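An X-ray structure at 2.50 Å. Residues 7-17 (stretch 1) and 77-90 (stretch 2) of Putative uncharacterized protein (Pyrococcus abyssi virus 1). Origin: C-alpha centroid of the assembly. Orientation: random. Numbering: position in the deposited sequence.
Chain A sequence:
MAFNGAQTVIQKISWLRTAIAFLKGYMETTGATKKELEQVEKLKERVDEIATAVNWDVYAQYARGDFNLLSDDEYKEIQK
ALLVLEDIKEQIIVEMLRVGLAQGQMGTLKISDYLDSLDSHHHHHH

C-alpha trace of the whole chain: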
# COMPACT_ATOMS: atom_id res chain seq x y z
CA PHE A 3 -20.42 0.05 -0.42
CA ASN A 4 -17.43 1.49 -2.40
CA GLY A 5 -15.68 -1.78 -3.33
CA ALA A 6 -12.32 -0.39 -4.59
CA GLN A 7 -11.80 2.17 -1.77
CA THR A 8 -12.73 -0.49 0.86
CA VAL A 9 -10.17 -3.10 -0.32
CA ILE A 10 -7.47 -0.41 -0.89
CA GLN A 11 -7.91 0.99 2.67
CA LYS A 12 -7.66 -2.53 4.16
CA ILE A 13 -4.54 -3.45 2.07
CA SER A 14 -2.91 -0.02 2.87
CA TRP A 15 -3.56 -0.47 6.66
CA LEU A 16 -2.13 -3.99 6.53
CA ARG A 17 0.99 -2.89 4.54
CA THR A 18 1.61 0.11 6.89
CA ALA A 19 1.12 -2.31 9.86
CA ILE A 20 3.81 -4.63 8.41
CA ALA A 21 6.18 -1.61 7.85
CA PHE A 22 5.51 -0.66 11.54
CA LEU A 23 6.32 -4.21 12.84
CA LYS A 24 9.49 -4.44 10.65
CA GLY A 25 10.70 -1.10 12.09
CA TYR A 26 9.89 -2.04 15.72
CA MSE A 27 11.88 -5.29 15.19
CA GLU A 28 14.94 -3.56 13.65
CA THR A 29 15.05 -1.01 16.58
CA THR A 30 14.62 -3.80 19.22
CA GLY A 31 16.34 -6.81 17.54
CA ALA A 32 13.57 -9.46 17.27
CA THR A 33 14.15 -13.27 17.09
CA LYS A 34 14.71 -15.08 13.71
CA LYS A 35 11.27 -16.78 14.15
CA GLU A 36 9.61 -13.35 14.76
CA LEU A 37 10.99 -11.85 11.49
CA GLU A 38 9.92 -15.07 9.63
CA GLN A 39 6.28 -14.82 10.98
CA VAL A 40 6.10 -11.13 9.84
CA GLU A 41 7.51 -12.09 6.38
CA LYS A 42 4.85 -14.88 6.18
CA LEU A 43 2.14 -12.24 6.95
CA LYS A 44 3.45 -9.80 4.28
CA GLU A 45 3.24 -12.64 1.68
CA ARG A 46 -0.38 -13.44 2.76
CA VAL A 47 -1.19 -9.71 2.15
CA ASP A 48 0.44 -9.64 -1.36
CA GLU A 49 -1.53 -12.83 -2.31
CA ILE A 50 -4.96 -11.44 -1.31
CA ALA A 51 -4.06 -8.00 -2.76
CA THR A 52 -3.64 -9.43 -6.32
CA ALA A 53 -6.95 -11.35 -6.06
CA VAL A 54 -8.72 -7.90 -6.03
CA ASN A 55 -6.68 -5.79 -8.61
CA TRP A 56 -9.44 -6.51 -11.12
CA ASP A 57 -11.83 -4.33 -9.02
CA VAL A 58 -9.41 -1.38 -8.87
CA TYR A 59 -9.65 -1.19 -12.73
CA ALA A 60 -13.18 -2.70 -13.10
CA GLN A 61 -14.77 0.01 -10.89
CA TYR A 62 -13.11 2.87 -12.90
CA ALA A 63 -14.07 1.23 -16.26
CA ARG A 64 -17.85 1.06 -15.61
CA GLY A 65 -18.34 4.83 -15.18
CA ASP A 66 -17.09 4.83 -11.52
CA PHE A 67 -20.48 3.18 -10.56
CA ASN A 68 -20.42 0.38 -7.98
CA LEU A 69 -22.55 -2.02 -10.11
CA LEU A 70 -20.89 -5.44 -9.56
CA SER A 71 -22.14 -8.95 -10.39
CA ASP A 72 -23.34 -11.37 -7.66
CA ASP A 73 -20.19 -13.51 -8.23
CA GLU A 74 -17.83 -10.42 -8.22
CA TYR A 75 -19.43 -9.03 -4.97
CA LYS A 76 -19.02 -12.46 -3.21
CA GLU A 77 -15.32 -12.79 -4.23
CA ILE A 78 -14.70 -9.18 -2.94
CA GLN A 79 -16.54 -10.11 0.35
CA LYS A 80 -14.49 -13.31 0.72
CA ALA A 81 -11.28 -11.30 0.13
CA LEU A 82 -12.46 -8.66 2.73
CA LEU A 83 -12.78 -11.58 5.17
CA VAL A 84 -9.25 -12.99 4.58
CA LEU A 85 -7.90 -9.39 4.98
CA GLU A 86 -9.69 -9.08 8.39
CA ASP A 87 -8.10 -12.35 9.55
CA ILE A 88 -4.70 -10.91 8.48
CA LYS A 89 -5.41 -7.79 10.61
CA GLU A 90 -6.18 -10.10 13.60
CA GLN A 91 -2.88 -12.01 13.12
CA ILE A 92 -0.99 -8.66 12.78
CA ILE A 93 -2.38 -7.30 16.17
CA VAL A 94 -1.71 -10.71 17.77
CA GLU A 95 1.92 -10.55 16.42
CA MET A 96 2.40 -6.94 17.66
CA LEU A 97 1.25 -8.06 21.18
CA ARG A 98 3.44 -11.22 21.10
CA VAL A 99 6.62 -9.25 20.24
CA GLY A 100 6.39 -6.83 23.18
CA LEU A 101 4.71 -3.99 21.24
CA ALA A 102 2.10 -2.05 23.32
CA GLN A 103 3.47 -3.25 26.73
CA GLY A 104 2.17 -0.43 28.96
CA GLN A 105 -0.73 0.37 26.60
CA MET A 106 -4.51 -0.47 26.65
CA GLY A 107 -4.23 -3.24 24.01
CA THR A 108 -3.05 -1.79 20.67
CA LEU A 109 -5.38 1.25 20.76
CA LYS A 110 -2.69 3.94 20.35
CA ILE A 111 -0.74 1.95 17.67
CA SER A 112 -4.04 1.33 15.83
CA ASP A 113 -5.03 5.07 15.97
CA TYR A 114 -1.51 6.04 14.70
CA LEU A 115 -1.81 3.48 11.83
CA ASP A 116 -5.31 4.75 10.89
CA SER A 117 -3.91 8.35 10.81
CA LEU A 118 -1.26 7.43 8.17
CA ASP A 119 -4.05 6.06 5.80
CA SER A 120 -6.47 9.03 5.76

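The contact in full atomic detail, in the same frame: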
# COMPACT_ATOMS: atom_id res chain seq x y z
N GLN A 7 -12.31 1.44 -2.95
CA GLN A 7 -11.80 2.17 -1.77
C GLN A 7 -11.65 1.25 -0.54
O GLN A 7 -10.60 1.25 0.09
CB GLN A 7 -12.68 3.37 -1.44
CG GLN A 7 -12.08 4.30 -0.41
CD GLN A 7 -13.19 4.92 0.38
OE1 GLN A 7 -13.83 5.88 -0.06
NE2 GLN A 7 -13.48 4.32 1.54
N THR A 8 -12.69 0.43 -0.27
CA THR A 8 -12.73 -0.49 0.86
C THR A 8 -11.53 -1.43 0.88
O THR A 8 -10.80 -1.46 1.87
CB THR A 8 -14.11 -1.20 0.97
OG1 THR A 8 -15.16 -0.23 0.89
CG2 THR A 8 -14.24 -2.00 2.25
N VAL A 9 -11.31 -2.16 -0.22
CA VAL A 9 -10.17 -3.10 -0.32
C VAL A 9 -8.81 -2.39 -0.24
O VAL A 9 -7.92 -2.86 0.47
CB VAL A 9 -10.29 -4.12 -1.49
CG1 VAL A 9 -11.66 -4.82 -1.47
CG2 VAL A 9 -10.05 -3.48 -2.84
N ILE A 10 -8.68 -1.23 -0.90
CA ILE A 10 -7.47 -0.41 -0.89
C ILE A 10 -7.13 0.04 0.53
O ILE A 10 -5.99 -0.18 0.97
CB ILE A 10 -7.53 0.76 -1.95
CG1 ILE A 10 -7.45 0.22 -3.42
CG2 ILE A 10 -6.43 1.82 -1.70
CD1 ILE A 10 -6.27 -0.95 -3.67
N GLN A 11 -8.12 0.57 1.28
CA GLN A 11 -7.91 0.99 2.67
C GLN A 11 -7.43 -0.15 3.57
O GLN A 11 -6.52 0.03 4.38
CB GLN A 11 -9.17 1.64 3.25
CG GLN A 11 -9.57 2.99 2.63
CD GLN A 11 -8.45 4.01 2.56
OE1 GLN A 11 -7.78 4.32 3.56
NE2 GLN A 11 -8.22 4.54 1.37
N LYS A 12 -8.02 -1.34 3.38
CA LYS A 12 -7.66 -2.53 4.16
C LYS A 12 -6.25 -3.01 3.82
O LYS A 12 -5.48 -3.35 4.74
CB LYS A 12 -8.72 -3.66 3.97
CG LYS A 12 -10.13 -3.34 4.54
CD LYS A 12 -10.33 -3.88 5.97
CE LYS A 12 -11.31 -3.07 6.80
NZ LYS A 12 -11.18 -3.34 8.27
N ILE A 13 -5.88 -3.03 2.51
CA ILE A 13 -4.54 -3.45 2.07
C ILE A 13 -3.51 -2.42 2.59
O ILE A 13 -2.52 -2.81 3.21
CB ILE A 13 -4.45 -3.71 0.52
CG1 ILE A 13 -5.41 -4.86 0.06
CG2 ILE A 13 -3.00 -4.04 0.10
CD1 ILE A 13 -5.91 -4.78 -1.48
N SER A 14 -3.79 -1.10 2.39
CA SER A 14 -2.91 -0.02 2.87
C SER A 14 -2.65 -0.12 4.37
O SER A 14 -1.48 -0.12 4.75
CB SER A 14 -3.47 1.36 2.51
OG SER A 14 -3.61 1.49 1.10
N TRP A 15 -3.71 -0.30 5.21
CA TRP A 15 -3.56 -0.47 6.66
C TRP A 15 -2.64 -1.62 6.94
O TRP A 15 -1.70 -1.49 7.73
CB TRP A 15 -4.92 -0.76 7.36
CG TRP A 15 -4.87 -0.57 8.85
CD1 TRP A 15 -5.19 0.57 9.53
CD2 TRP A 15 -4.40 -1.50 9.83
NE1 TRP A 15 -5.00 0.39 10.87
CE2 TRP A 15 -4.51 -0.87 11.09
CE3 TRP A 15 -3.95 -2.84 9.79
CZ2 TRP A 15 -4.17 -1.52 12.29
CZ3 TRP A 15 -3.59 -3.47 10.97
CH2 TRP A 15 -3.68 -2.80 12.20
N LEU A 16 -2.92 -2.77 6.31
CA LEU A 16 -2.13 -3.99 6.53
C LEU A 16 -0.66 -3.85 6.11
O LEU A 16 0.22 -4.32 6.85
CB LEU A 16 -2.80 -5.20 5.85
CG LEU A 16 -4.10 -5.69 6.48
CD1 LEU A 16 -4.70 -6.78 5.68
CD2 LEU A 16 -3.88 -6.23 7.87
N ARG A 17 -0.38 -3.13 4.99
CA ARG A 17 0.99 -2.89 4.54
C ARG A 17 1.74 -1.97 5.51
O ARG A 17 2.86 -2.31 5.94
CB ARG A 17 1.04 -2.35 3.10
CG ARG A 17 0.56 -3.38 2.07
CD ARG A 17 1.38 -3.33 0.80
NE ARG A 17 0.56 -3.49 -0.40
CZ ARG A 17 0.36 -4.64 -1.04
NH1 ARG A 17 0.89 -5.77 -0.57
NH2 ARG A 17 -0.39 -4.68 -2.13
N GLU A 77 -16.77 -12.62 -4.18
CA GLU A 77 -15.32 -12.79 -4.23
C GLU A 77 -14.66 -11.60 -3.50
O GLU A 77 -13.69 -11.82 -2.77
CB GLU A 77 -14.84 -12.92 -5.70
CG GLU A 77 -13.39 -13.34 -5.88
CD GLU A 77 -12.31 -12.28 -5.72
OE1 GLU A 77 -12.54 -11.11 -6.12
OE2 GLU A 77 -11.23 -12.63 -5.21
N ILE A 78 -15.19 -10.37 -3.66
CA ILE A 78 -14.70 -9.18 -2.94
C ILE A 78 -14.92 -9.39 -1.41
O ILE A 78 -14.00 -9.17 -0.61
CB ILE A 78 -15.39 -7.88 -3.44
CG1 ILE A 78 -14.88 -7.44 -4.82
CG2 ILE A 78 -15.26 -6.74 -2.41
CD1 ILE A 78 -13.36 -7.02 -4.89
N GLN A 79 -16.16 -9.84 -1.03
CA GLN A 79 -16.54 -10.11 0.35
C GLN A 79 -15.70 -11.19 0.98
O GLN A 79 -15.35 -11.06 2.15
CB GLN A 79 -18.04 -10.43 0.46
CG GLN A 79 -18.96 -9.21 0.31
CD GLN A 79 -18.76 -8.09 1.32
OE1 GLN A 79 -18.84 -6.90 0.99
NE2 GLN A 79 -18.54 -8.43 2.59
N LYS A 80 -15.34 -12.22 0.22
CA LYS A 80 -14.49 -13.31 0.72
C LYS A 80 -13.05 -12.84 0.90
O LYS A 80 -12.36 -13.31 1.79
CB LYS A 80 -14.56 -14.54 -0.20
CG LYS A 80 -15.80 -15.41 0.04
CD LYS A 80 -16.32 -16.10 -1.22
CE LYS A 80 -15.51 -17.31 -1.66
NZ LYS A 80 -14.41 -16.95 -2.60
N ALA A 81 -12.61 -11.89 0.04
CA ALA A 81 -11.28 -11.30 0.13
C ALA A 81 -11.23 -10.39 1.37
O ALA A 81 -10.29 -10.51 2.17
CB ALA A 81 -10.95 -10.52 -1.13
N LEU A 82 -12.29 -9.55 1.57
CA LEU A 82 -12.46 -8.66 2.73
C LEU A 82 -12.32 -9.41 4.04
O LEU A 82 -11.73 -8.90 4.99
CB LEU A 82 -13.79 -7.92 2.68
CG LEU A 82 -13.82 -6.71 1.74
CD1 LEU A 82 -15.22 -6.16 1.63
CD2 LEU A 82 -12.86 -5.60 2.20
N LEU A 83 -12.81 -10.66 4.05
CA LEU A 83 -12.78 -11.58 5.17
C LEU A 83 -11.39 -12.07 5.49
O LEU A 83 -11.00 -12.11 6.66
CB LEU A 83 -13.69 -12.76 4.86
CG LEU A 83 -14.83 -12.94 5.81
CD1 LEU A 83 -16.07 -13.48 5.08
CD2 LEU A 83 -14.39 -13.78 7.05
N VAL A 84 -10.63 -12.48 4.45
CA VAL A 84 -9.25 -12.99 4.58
C VAL A 84 -8.36 -11.84 5.11
O VAL A 84 -7.53 -12.07 5.99
CB VAL A 84 -8.75 -13.58 3.23
CG1 VAL A 84 -7.25 -13.87 3.25
CG2 VAL A 84 -9.54 -14.83 2.86
N LEU A 85 -8.60 -10.62 4.61
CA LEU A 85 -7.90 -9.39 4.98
C LEU A 85 -8.10 -9.08 6.47
O LEU A 85 -7.14 -8.70 7.15
CB LEU A 85 -8.38 -8.21 4.11
CG LEU A 85 -7.87 -8.16 2.67
CD1 LEU A 85 -8.73 -7.19 1.81
CD2 LEU A 85 -6.40 -7.75 2.62
N GLU A 86 -9.35 -9.30 6.99
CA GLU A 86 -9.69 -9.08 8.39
C GLU A 86 -9.03 -10.09 9.28
O GLU A 86 -8.56 -9.72 10.35
CB GLU A 86 -11.19 -8.91 8.60
CG GLU A 86 -11.56 -8.17 9.88
CD GLU A 86 -11.19 -6.70 10.02
OE1 GLU A 86 -11.19 -6.21 11.18
OE2 GLU A 86 -10.98 -6.02 8.99
N ASP A 87 -8.85 -11.34 8.80
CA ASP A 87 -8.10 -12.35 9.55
C ASP A 87 -6.63 -11.97 9.62
O ASP A 87 -6.00 -12.17 10.66
CB ASP A 87 -8.24 -13.75 8.91
CG ASP A 87 -9.66 -14.31 8.87
OD1 ASP A 87 -10.30 -14.38 9.93
OD2 ASP A 87 -10.09 -14.75 7.78
N ILE A 88 -6.10 -11.36 8.52
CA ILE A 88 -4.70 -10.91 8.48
C ILE A 88 -4.48 -9.82 9.54
O ILE A 88 -3.54 -9.93 10.34
CB ILE A 88 -4.22 -10.52 7.04
CG1 ILE A 88 -4.26 -11.77 6.09
CG2 ILE A 88 -2.80 -9.94 7.09
CD1 ILE A 88 -4.42 -11.45 4.58
N LYS A 89 -5.43 -8.86 9.62
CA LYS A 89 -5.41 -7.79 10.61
C LYS A 89 -5.30 -8.37 12.03
O LYS A 89 -4.43 -7.97 12.79
CB LYS A 89 -6.62 -6.85 10.44
CG LYS A 89 -6.56 -5.59 11.29
CD LYS A 89 -7.54 -4.53 10.80
CE LYS A 89 -7.32 -3.22 11.53
NZ LYS A 89 -8.09 -2.10 10.92
N GLU A 90 -6.13 -9.40 12.33
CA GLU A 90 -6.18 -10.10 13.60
C GLU A 90 -4.81 -10.69 13.93
O GLU A 90 -4.29 -10.48 15.02
CB GLU A 90 -7.26 -11.21 13.54
CG GLU A 90 -7.81 -11.67 14.88
CD GLU A 90 -7.17 -12.89 15.52
OE1 GLU A 90 -7.74 -13.39 16.52
OE2 GLU A 90 -6.10 -13.34 15.05
O HOH W 1 -8.42 -2.10 8.33

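The strongest polar link between the two stretches is a salt bridge between K12 and E86. K12 NZ lies 2.8 Å from E86 OE2, and with hydrogens placed the ammonium also donates a hydrogen bond to that carboxylate oxygen, so charge attraction and directional bonding coincide. The CA-to-CB bond of E86 points sideways relative to the other helix, but with chi1 near t and chi2 near p its carboxylate comes closer and meets the lysine.

A second lysine complicates the electrostatics. K12 NZ and K89 NZ are 4.3 Å apart, a proximity that like charges would not favour by themselves. Water 1 accepts a hydrogen bond from each, at 3.0 Å from K12 NZ and 2.6 Å from K89 NZ, and so places a partial negative charge where both ammonium groups can use it. The carboxylate of E86 offsets the positive charge further on the K12 side.

K89 finds additional compensation in the ring of W15. Its four chi angles are all t, and this extended chain carries its end over one face of the indole. K89 NZ stands 3.8 Å from the centroid of the W15 five-membered ring, 10° off the ring normal, which is a cation-pi arrangement. K89 CE sits 3.5 Å from the centroid of the six-membered ring and only 3° off its normal, a CH-pi contact in which a carbon polarised by the neighbouring ammonium faces the pi cloud. The closest atom pair, W15 CZ2 to K89 CE at 3.7 Å, agrees with this placement over the ring face. The indole nitrogen NE1 is hydrogen-bonded elsewhere in the structure.

The backbones that carry these groups are two helices running in nearly the same direction, their axes inclined at 22° and 10.4 Å apart at closest approach. The register follows V9 with L82, K12 with L85 and L16 with K89, at CA–CA distances of 6.7, 6.9 and 6.5 Å. These steps of three or four residues bring successive turns of one helix against successive turns of the other. K12 acts as a knob, its side chain sitting among L82, L85, E86 and K89; its aliphatic part packs with K12 CB 4.1 Å from L85 CD1, while its NZ reaches the carboxylate.

The whole contact buries 613 Å², summed over both stretches, and apolar side chains make up much of the rest of it. Toward the start of the two stretches, V9 CG1 approaches L82 CD2 at 3.9 Å and I78 CG2 at 4.2 Å, while T8 CG2 also meets L82 CD2 at 3.9 Å. Further along, I13 CG1 lies 4.0 Å from L85 CD2. L16 has the shortest apolar side-chain contact across the stretches: its CD1 is 3.6 Å from L85 CD2 and 3.4 Å from L85 O, and its CD2 is 3.9 Å from I88 CG2 and 3.5 Å from K89 CA. Contact with backbone atoms as well as side chains shows that this leucine packs directly against the opposing helix.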